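Local coordinates for glucose-binding protein (Thermus thermophilus HB27, PDB 2B3F) that binds glucose or galactose and probably delivers the sugar to a binding-protein-dependent transport system, at residues T148-A159 against R230-F238; G182-W190 against R341-A352. One frame throughout, in Å; residues are numbered along the deposited sequence.

Contact 1: residues T148-A159 against R230-F238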
# COMPACT_ATOMS: atom_id res chain seq x y z
N THR A 148 -7.81 16.38 -19.91
CA THR A 148 -8.29 17.24 -18.83
C THR A 148 -7.16 18.05 -18.19
O THR A 148 -7.31 19.23 -17.89
CB THR A 148 -9.05 16.42 -17.75
OG1 THR A 148 -10.25 15.89 -18.33
CG2 THR A 148 -9.40 17.27 -16.54
N CYS A 149 -6.01 17.42 -17.98
CA CYS A 149 -4.87 18.14 -17.42
C CYS A 149 -4.39 19.28 -18.34
O CYS A 149 -3.99 20.33 -17.86
CB CYS A 149 -3.71 17.17 -17.12
SG CYS A 149 -3.98 16.18 -15.64
N GLN A 150 -4.44 19.05 -19.65
CA GLN A 150 -4.08 20.10 -20.63
C GLN A 150 -5.06 21.28 -20.53
O GLN A 150 -4.66 22.44 -20.40
CB GLN A 150 -4.07 19.52 -22.04
CG GLN A 150 -3.41 20.42 -23.08
CD GLN A 150 -1.89 20.49 -22.93
OE1 GLN A 150 -1.37 21.03 -21.95
NE2 GLN A 150 -1.18 19.94 -23.92
N THR A 151 -6.36 20.97 -20.54
CA THR A 151 -7.40 21.96 -20.25
C THR A 151 -7.10 22.74 -18.97
O THR A 151 -7.24 23.97 -18.94
CB THR A 151 -8.78 21.28 -20.12
OG1 THR A 151 -9.11 20.63 -21.35
CG2 THR A 151 -9.88 22.30 -19.80
N LEU A 152 -6.69 22.04 -17.91
CA LEU A 152 -6.45 22.69 -16.62
C LEU A 152 -5.22 23.59 -16.66
O LEU A 152 -5.20 24.65 -16.03
CB LEU A 152 -6.32 21.65 -15.49
CG LEU A 152 -7.61 20.95 -15.08
CD1 LEU A 152 -7.32 19.67 -14.29
CD2 LEU A 152 -8.50 21.90 -14.27
N LYS A 153 -4.19 23.16 -17.39
CA LYS A 153 -3.01 24.00 -17.58
C LYS A 153 -3.38 25.30 -18.31
O LYS A 153 -2.95 26.38 -17.91
CB LYS A 153 -1.92 23.26 -18.35
CG LYS A 153 -1.11 22.31 -17.47
CD LYS A 153 -0.17 21.50 -18.32
CE LYS A 153 0.53 20.42 -17.52
NZ LYS A 153 1.45 19.67 -18.41
N GLN A 154 -4.21 25.17 -19.34
CA GLN A 154 -4.76 26.33 -20.07
C GLN A 154 -5.54 27.27 -19.14
O GLN A 154 -5.41 28.50 -19.24
CB GLN A 154 -5.62 25.86 -21.25
CG GLN A 154 -4.77 25.24 -22.37
CD GLN A 154 -5.55 24.35 -23.34
OE1 GLN A 154 -6.77 24.21 -23.25
NE2 GLN A 154 -4.82 23.76 -24.29
N LYS A 155 -6.30 26.69 -18.22
CA LYS A 155 -7.04 27.46 -17.22
C LYS A 155 -6.17 28.02 -16.08
O LYS A 155 -6.69 28.71 -15.20
CB LYS A 155 -8.20 26.63 -16.65
CG LYS A 155 -9.20 26.24 -17.72
CD LYS A 155 -10.37 25.48 -17.17
CE LYS A 155 -11.43 25.30 -18.24
NZ LYS A 155 -12.75 24.95 -17.68
N GLY A 156 -4.87 27.74 -16.10
CA GLY A 156 -3.93 28.33 -15.13
C GLY A 156 -3.44 27.42 -14.01
O GLY A 156 -2.69 27.87 -13.15
N LEU A 157 -3.88 26.15 -14.03
CA LEU A 157 -3.40 25.15 -13.06
C LEU A 157 -2.15 24.49 -13.64
O LEU A 157 -2.24 23.58 -14.45
CB LEU A 157 -4.49 24.12 -12.76
CG LEU A 157 -4.29 23.19 -11.53
CD1 LEU A 157 -4.20 23.96 -10.24
CD2 LEU A 157 -5.41 22.18 -11.44
N GLU A 158 -0.99 24.99 -13.22
CA GLU A 158 0.34 24.59 -13.71
C GLU A 158 0.65 23.09 -13.62
O GLU A 158 1.30 22.52 -14.49
CB GLU A 158 1.42 25.32 -12.91
CG GLU A 158 2.02 26.54 -13.55
CD GLU A 158 3.09 27.19 -12.65
OE1 GLU A 158 3.90 26.45 -12.04
OE2 GLU A 158 3.11 28.45 -12.55
N ALA A 159 0.23 22.49 -12.51
CA ALA A 159 0.58 21.10 -12.18
C ALA A 159 -0.69 20.44 -11.68
O ALA A 159 -0.91 20.37 -10.46
CB ALA A 159 1.66 21.06 -11.14
N ARG A 230 -1.66 19.15 -1.58
CA ARG A 230 -1.77 19.98 -2.79
C ARG A 230 -3.15 19.91 -3.39
O ARG A 230 -3.67 20.91 -3.88
CB ARG A 230 -0.73 19.60 -3.87
CG ARG A 230 0.70 19.96 -3.49
CD ARG A 230 1.69 19.57 -4.57
NE ARG A 230 1.45 20.33 -5.79
CZ ARG A 230 1.92 21.55 -6.02
NH1 ARG A 230 2.69 22.15 -5.12
NH2 ARG A 230 1.61 22.16 -7.15
N VAL A 231 -3.76 18.72 -3.38
CA VAL A 231 -5.11 18.56 -3.86
C VAL A 231 -6.10 19.30 -2.94
O VAL A 231 -7.00 20.01 -3.42
CB VAL A 231 -5.49 17.07 -4.00
CG1 VAL A 231 -6.93 16.91 -4.42
CG2 VAL A 231 -4.58 16.40 -5.01
N VAL A 232 -5.95 19.14 -1.62
CA VAL A 232 -6.83 19.81 -0.65
C VAL A 232 -6.79 21.34 -0.86
O VAL A 232 -7.81 22.03 -0.76
CB VAL A 232 -6.47 19.40 0.78
CG1 VAL A 232 -7.32 20.17 1.83
CG2 VAL A 232 -6.67 17.86 0.93
N GLN A 233 -5.60 21.83 -1.18
CA GLN A 233 -5.35 23.26 -1.46
C GLN A 233 -5.78 23.75 -2.86
O GLN A 233 -5.84 24.95 -3.11
CB GLN A 233 -3.87 23.53 -1.29
CG GLN A 233 -3.41 23.41 0.13
CD GLN A 233 -1.94 23.13 0.26
OE1 GLN A 233 -1.25 22.89 -0.73
NE2 GLN A 233 -1.43 23.15 1.49
N GLY A 234 -6.11 22.85 -3.78
CA GLY A 234 -6.42 23.25 -5.14
C GLY A 234 -5.19 23.69 -5.93
O GLY A 234 -5.34 24.31 -7.00
N LYS A 235 -4.00 23.36 -5.42
CA LYS A 235 -2.75 23.49 -6.20
C LYS A 235 -2.52 22.31 -7.13
O LYS A 235 -1.55 22.28 -7.89
CB LYS A 235 -1.55 23.64 -5.27
CG LYS A 235 -1.60 24.92 -4.46
CD LYS A 235 -0.24 25.34 -3.92
CE LYS A 235 -0.02 24.88 -2.50
NZ LYS A 235 1.00 25.72 -1.79
N ALA A 236 -3.42 21.33 -7.06
CA ALA A 236 -3.49 20.21 -7.98
C ALA A 236 -4.94 19.78 -8.05
O ALA A 236 -5.70 20.10 -7.15
CB ALA A 236 -2.62 19.06 -7.46
N ALA A 237 -5.32 19.07 -9.11
CA ALA A 237 -6.67 18.55 -9.28
C ALA A 237 -6.81 17.09 -8.79
O ALA A 237 -7.87 16.68 -8.29
CB ALA A 237 -7.08 18.65 -10.75
N PHE A 238 -5.72 16.33 -8.96
CA PHE A 238 -5.74 14.89 -8.75
C PHE A 238 -4.50 14.41 -8.00
O PHE A 238 -3.44 15.02 -8.07
CB PHE A 238 -5.79 14.15 -10.08
CG PHE A 238 -6.83 14.69 -11.04
CD1 PHE A 238 -8.19 14.55 -10.76
CD2 PHE A 238 -6.45 15.32 -12.22
CE1 PHE A 238 -9.15 15.04 -11.65
CE2 PHE A 238 -7.39 15.82 -13.10
CZ PHE A 238 -8.74 15.68 -12.82
O HOH W 1 0.58 19.43 -8.44
O HOH W 2 -0.65 23.77 -10.02
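The apolar layer beside the four-stranded sheet of this solute-binding protein is built here from Leu-152 and Leu-157 on one side and Ala-237 and Phe-238 on the other. Leu-152 CD1 reaches Ala-237 CB at 3.7 Å and also touches CE2 of the Phe-238 ring. One turn earlier in helix 142-154, Thr-148 and Cys-149 meet the rim of that same ring: Thr-148 CG2 approaches CZ near the ring plane, and Cys-149 SG makes a sulfur-aromatic contact at the edge, 5.4 Å from the centroid of Phe-238 and 81° off its normal. The Thr-148 hydroxyl turns back instead to Lys-144 O. Both helices, 142-154 and 224-233, finish in a Schellman motif, at Gly-156 and Gly-234, and each then leads into a strand, 161-162 or 238-240; the two strands run parallel as neighbours, and backbone hydrogen bonds link Pro-160 with Ala-237 and Phe-238, and Ala-162 with Phe-238. Leu-157 lies between the two segments. With CG set opposite the backbone N (chi1 -166°), its two methyls spread over the exit from the second helix: CD1 lies 3.5 Å from Gly-234 O, while CD2 sits by the backbone N and CB of Ala-237. No direct hydrogen bond joins 148-159 to 230-238; near Ala-159 two waters bridge them. One accepts from Ala-159 N and donates to Lys-235 O at 2.8 Å. A second accepts from Arg-230 NE at 2.9 Å and lies 2.7 Å from Ala-159 O, placed to donate to it. The bend of Arg-230 at chi3 (65°) brings its guanidinium beside Ala-159 CB, with Lys-235 CB over one face. Ala-236 CA, finally, directs a C-H at Ala-159 O across 3.6 Å.

Contact 2: residues G182-W190 against R341-A352. With GAL (beta-D-galactopyranose), chain G.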
# COMPACT_ATOMS: atom_id res chain seq x y z
N GLY A 182 -3.80 -4.28 -18.26
CA GLY A 182 -4.92 -5.03 -17.71
C GLY A 182 -4.46 -6.01 -16.63
O GLY A 182 -3.25 -6.28 -16.50
N PRO A 183 -5.40 -6.57 -15.86
CA PRO A 183 -5.03 -7.39 -14.72
C PRO A 183 -4.25 -8.67 -15.04
O PRO A 183 -3.35 -9.08 -14.29
CB PRO A 183 -6.37 -7.71 -14.05
CG PRO A 183 -7.40 -7.45 -15.08
CD PRO A 183 -6.86 -6.41 -15.99
N ASP A 184 -4.57 -9.31 -16.16
CA ASP A 184 -3.92 -10.57 -16.49
C ASP A 184 -2.45 -10.37 -16.82
O ASP A 184 -1.60 -11.08 -16.30
CB ASP A 184 -4.63 -11.26 -17.65
CG ASP A 184 -5.98 -11.86 -17.24
OD1 ASP A 184 -6.12 -12.33 -16.09
OD2 ASP A 184 -6.89 -11.86 -18.09
N ASP A 185 -2.15 -9.41 -17.69
CA ASP A 185 -0.75 -9.15 -18.06
C ASP A 185 0.02 -8.46 -16.93
O ASP A 185 1.22 -8.70 -16.80
CB ASP A 185 -0.63 -8.36 -19.37
CG ASP A 185 -0.52 -9.26 -20.59
OD1 ASP A 185 -0.27 -10.48 -20.46
OD2 ASP A 185 -0.68 -8.73 -21.70
N TRP A 186 -0.66 -7.66 -16.11
CA TRP A 186 -0.06 -7.22 -14.83
C TRP A 186 0.44 -8.43 -14.04
O TRP A 186 1.60 -8.51 -13.65
CB TRP A 186 -1.03 -6.35 -14.00
CG TRP A 186 -0.55 -6.09 -12.61
CD1 TRP A 186 -0.97 -6.70 -11.46
CD2 TRP A 186 0.46 -5.15 -12.21
NE1 TRP A 186 -0.27 -6.22 -10.38
CE2 TRP A 186 0.60 -5.26 -10.81
CE3 TRP A 186 1.27 -4.25 -12.91
CZ2 TRP A 186 1.52 -4.48 -10.08
CZ3 TRP A 186 2.18 -3.47 -12.19
CH2 TRP A 186 2.29 -3.59 -10.79
N ASN A 187 -0.44 -9.42 -13.83
CA ASN A 187 -0.04 -10.63 -13.10
C ASN A 187 1.09 -11.38 -13.78
O ASN A 187 1.94 -12.00 -13.11
CB ASN A 187 -1.24 -11.58 -12.91
CG ASN A 187 -2.30 -11.02 -11.93
OD1 ASN A 187 -2.07 -10.02 -11.25
ND2 ASN A 187 -3.46 -11.68 -11.86
N ASN A 188 1.12 -11.30 -15.10
CA ASN A 188 2.15 -12.00 -15.87
C ASN A 188 3.55 -11.41 -15.72
O ASN A 188 4.53 -12.11 -15.98
CB ASN A 188 1.76 -12.10 -17.34
CG ASN A 188 0.63 -13.10 -17.58
OD1 ASN A 188 0.44 -14.03 -16.79
ND2 ASN A 188 -0.12 -12.91 -18.67
N LEU A 189 3.66 -10.16 -15.28
CA LEU A 189 4.98 -9.63 -14.96
C LEU A 189 5.62 -10.39 -13.81
O LEU A 189 6.83 -10.63 -13.81
CB LEU A 189 4.92 -8.13 -14.60
CG LEU A 189 4.50 -7.16 -15.69
CD1 LEU A 189 4.25 -5.77 -15.09
CD2 LEU A 189 5.54 -7.10 -16.80
N TRP A 190 4.80 -10.77 -12.84
CA TRP A 190 5.31 -11.21 -11.53
C TRP A 190 5.55 -12.71 -11.46
O TRP A 190 6.28 -13.18 -10.59
CB TRP A 190 4.37 -10.68 -10.42
CG TRP A 190 4.17 -9.24 -10.65
CD1 TRP A 190 3.02 -8.61 -10.99
CD2 TRP A 190 5.20 -8.24 -10.67
NE1 TRP A 190 3.25 -7.28 -11.19
CE2 TRP A 190 4.59 -7.02 -11.02
CE3 TRP A 190 6.57 -8.25 -10.42
CZ2 TRP A 190 5.30 -5.84 -11.14
CZ3 TRP A 190 7.27 -7.07 -10.52
CH2 TRP A 190 6.64 -5.88 -10.88
N ARG A 341 -12.31 -7.56 -9.61
CA ARG A 341 -11.17 -8.40 -9.85
C ARG A 341 -10.03 -7.89 -8.97
O ARG A 341 -9.77 -6.69 -8.96
CB ARG A 341 -10.76 -8.30 -11.32
CG ARG A 341 -9.43 -8.89 -11.68
CD ARG A 341 -9.47 -10.39 -11.76
NE ARG A 341 -8.16 -10.97 -12.06
CZ ARG A 341 -7.65 -11.17 -13.28
NH1 ARG A 341 -8.33 -10.86 -14.38
NH2 ARG A 341 -6.43 -11.70 -13.40
N ILE A 342 -9.37 -8.80 -8.26
CA ILE A 342 -8.30 -8.43 -7.33
C ILE A 342 -6.94 -8.74 -7.95
O ILE A 342 -6.71 -9.83 -8.48
CB ILE A 342 -8.42 -9.20 -5.98
CG1 ILE A 342 -9.82 -9.05 -5.37
CG2 ILE A 342 -7.35 -8.74 -5.00
CD1 ILE A 342 -10.28 -7.66 -5.24
N VAL A 343 -6.03 -7.76 -7.89
CA VAL A 343 -4.61 -8.02 -8.17
C VAL A 343 -3.81 -7.39 -7.04
O VAL A 343 -4.37 -6.67 -6.20
CB VAL A 343 -4.14 -7.40 -9.53
CG1 VAL A 343 -4.99 -7.94 -10.71
CG2 VAL A 343 -4.21 -5.88 -9.50
N GLY A 344 -2.51 -7.67 -7.03
CA GLY A 344 -1.64 -7.22 -5.94
C GLY A 344 -0.77 -6.04 -6.34
O GLY A 344 -0.39 -5.89 -7.51
N SER A 345 -0.45 -5.23 -5.33
CA SER A 345 0.53 -4.15 -5.46
C SER A 345 1.97 -4.62 -5.52
O SER A 345 2.38 -5.54 -4.81
CB SER A 345 0.38 -3.20 -4.26
OG SER A 345 1.35 -2.17 -4.27
N LEU A 346 2.76 -3.95 -6.37
CA LEU A 346 4.22 -4.06 -6.36
C LEU A 346 4.85 -3.23 -5.25
O LEU A 346 5.69 -3.71 -4.48
CB LEU A 346 4.78 -3.54 -7.71
CG LEU A 346 6.28 -3.21 -7.77
CD1 LEU A 346 7.12 -4.45 -7.51
CD2 LEU A 346 6.61 -2.61 -9.14
N VAL A 347 4.48 -1.95 -5.19
CA VAL A 347 5.17 -1.04 -4.30
C VAL A 347 4.91 -1.40 -2.83
O VAL A 347 5.73 -1.13 -1.95
CB VAL A 347 4.77 0.42 -4.63
CG1 VAL A 347 5.41 1.40 -3.68
CG2 VAL A 347 5.15 0.70 -6.09
N HIS A 348 3.78 -2.07 -2.61
CA HIS A 348 3.35 -2.41 -1.25
C HIS A 348 3.34 -3.94 -1.01
O HIS A 348 2.54 -4.43 -0.22
CB HIS A 348 2.03 -1.72 -0.95
CG HIS A 348 2.10 -0.24 -1.19
ND1 HIS A 348 2.73 0.62 -0.32
CD2 HIS A 348 1.70 0.51 -2.25
CE1 HIS A 348 2.70 1.84 -0.82
NE2 HIS A 348 2.09 1.80 -1.99
N GLY A 349 4.24 -4.64 -1.70
CA GLY A 349 4.74 -5.93 -1.22
C GLY A 349 4.01 -7.21 -1.58
O GLY A 349 4.44 -8.29 -1.18
N ALA A 350 2.92 -7.10 -2.33
CA ALA A 350 2.13 -8.30 -2.60
C ALA A 350 2.78 -9.22 -3.63
O ALA A 350 2.84 -10.46 -3.40
CB ALA A 350 0.73 -7.94 -3.02
N VAL A 351 3.29 -8.65 -4.73
CA VAL A 351 3.60 -9.45 -5.94
C VAL A 351 5.07 -9.75 -6.22
O VAL A 351 5.38 -10.70 -6.96
CB VAL A 351 2.96 -8.82 -7.21
CG1 VAL A 351 1.45 -8.79 -7.08
CG2 VAL A 351 3.48 -7.42 -7.46
N ALA A 352 5.98 -8.96 -5.63
CA ALA A 352 7.41 -9.11 -5.88
C ALA A 352 8.20 -9.11 -4.59
O ALA A 352 7.89 -8.39 -3.65
CB ALA A 352 7.91 -7.98 -6.78
C1 GAL G . 2.02 1.29 2.86
C2 GAL G . 1.40 0.68 4.13
C3 GAL G . 0.29 1.56 4.69
C4 GAL G . 0.77 3.00 4.87
C5 GAL G . 1.47 3.46 3.57
C6 GAL G . 2.02 4.89 3.61
O1 GAL G . 3.08 0.51 2.40
O2 GAL G . 0.93 -0.64 3.83
O3 GAL G . -0.15 1.04 5.94
O4 GAL G . 1.62 3.02 5.99
O5 GAL G . 2.51 2.59 3.21
O6 GAL G . 3.14 4.96 4.43
O HOH W 3 7.29 -12.01 -8.42
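Asp-184 OD1 is gripped by both terminal nitrogens of Arg-341: NH2 donates at 2.8 Å (154° at the hydrogen), meeting the oxygen on its anti side and well out of the carboxylate plane, and NH1 adds a weak second bond. This salt bridge lies at the outer end of a helix-on-sheet packing: the last turns of helix 166-190 run beside strand 341-344, the axis of 182-190 at 26° to the strand, and then beside the loop that leads to the sugar pocket. In the larger mixed sheet of this periplasmic binding protein the strand runs parallel to strand 272-280. Pro-183 covers one face of the guanidinium, CB over its centre, and the same CB touches Val-343 CG1 at 3.6 Å. Deeper in, Trp-186 turns its indole edge to the strand. With CG opposite the backbone N (chi1 170°), NE1 donates to Gly-344 O at 2.9 Å, in the carbonyl plane, while CD1 rests on Val-343 and CH2 on Leu-346 CB. The edge of Trp-190, at NE1, stands over the face of Trp-186. Val-351 CG2 makes a CH-pi contact with the five-membered ring of Trp-190, 3.6 Å from the centroid and almost exactly on the normal; Leu-189 CB covers the opposite face. Both methyls of Leu-346 reach the far end of that indole, each 3.7 Å from Trp-190 CH2. In the loop, Ser-345 OG accepts from His-348 N in an ST motif and is hydrogen-bonded to Glu-174 OE2, and His-348 NE2 to His-171 ND1. The other imidazole nitrogen, His-348 ND1, lies 2.7 Å from O1 of the galactose in a hydrogen bond.

Overall arrangement
Both contacts join the C-terminal part of a helix to a segment distant in sequence, but their centres lie about 30 Å apart and they do not touch. Contact 1, its centre about 25 Å from the centre of the chain, is nevertheless largely buried; it lies where two helices lead into neighbouring strands of the four-stranded sheet and works through aliphatic side chains, one phenylalanine edge and bridging waters, away from the sugar. Contact 2 is more central and graded: an exposed salt bridge at one end, two indoles in the middle and a galactose ligand at the other. Its strand 341-344 is part of the larger mixed sheet. The two share no helix or strand, and along the sequence their segments alternate.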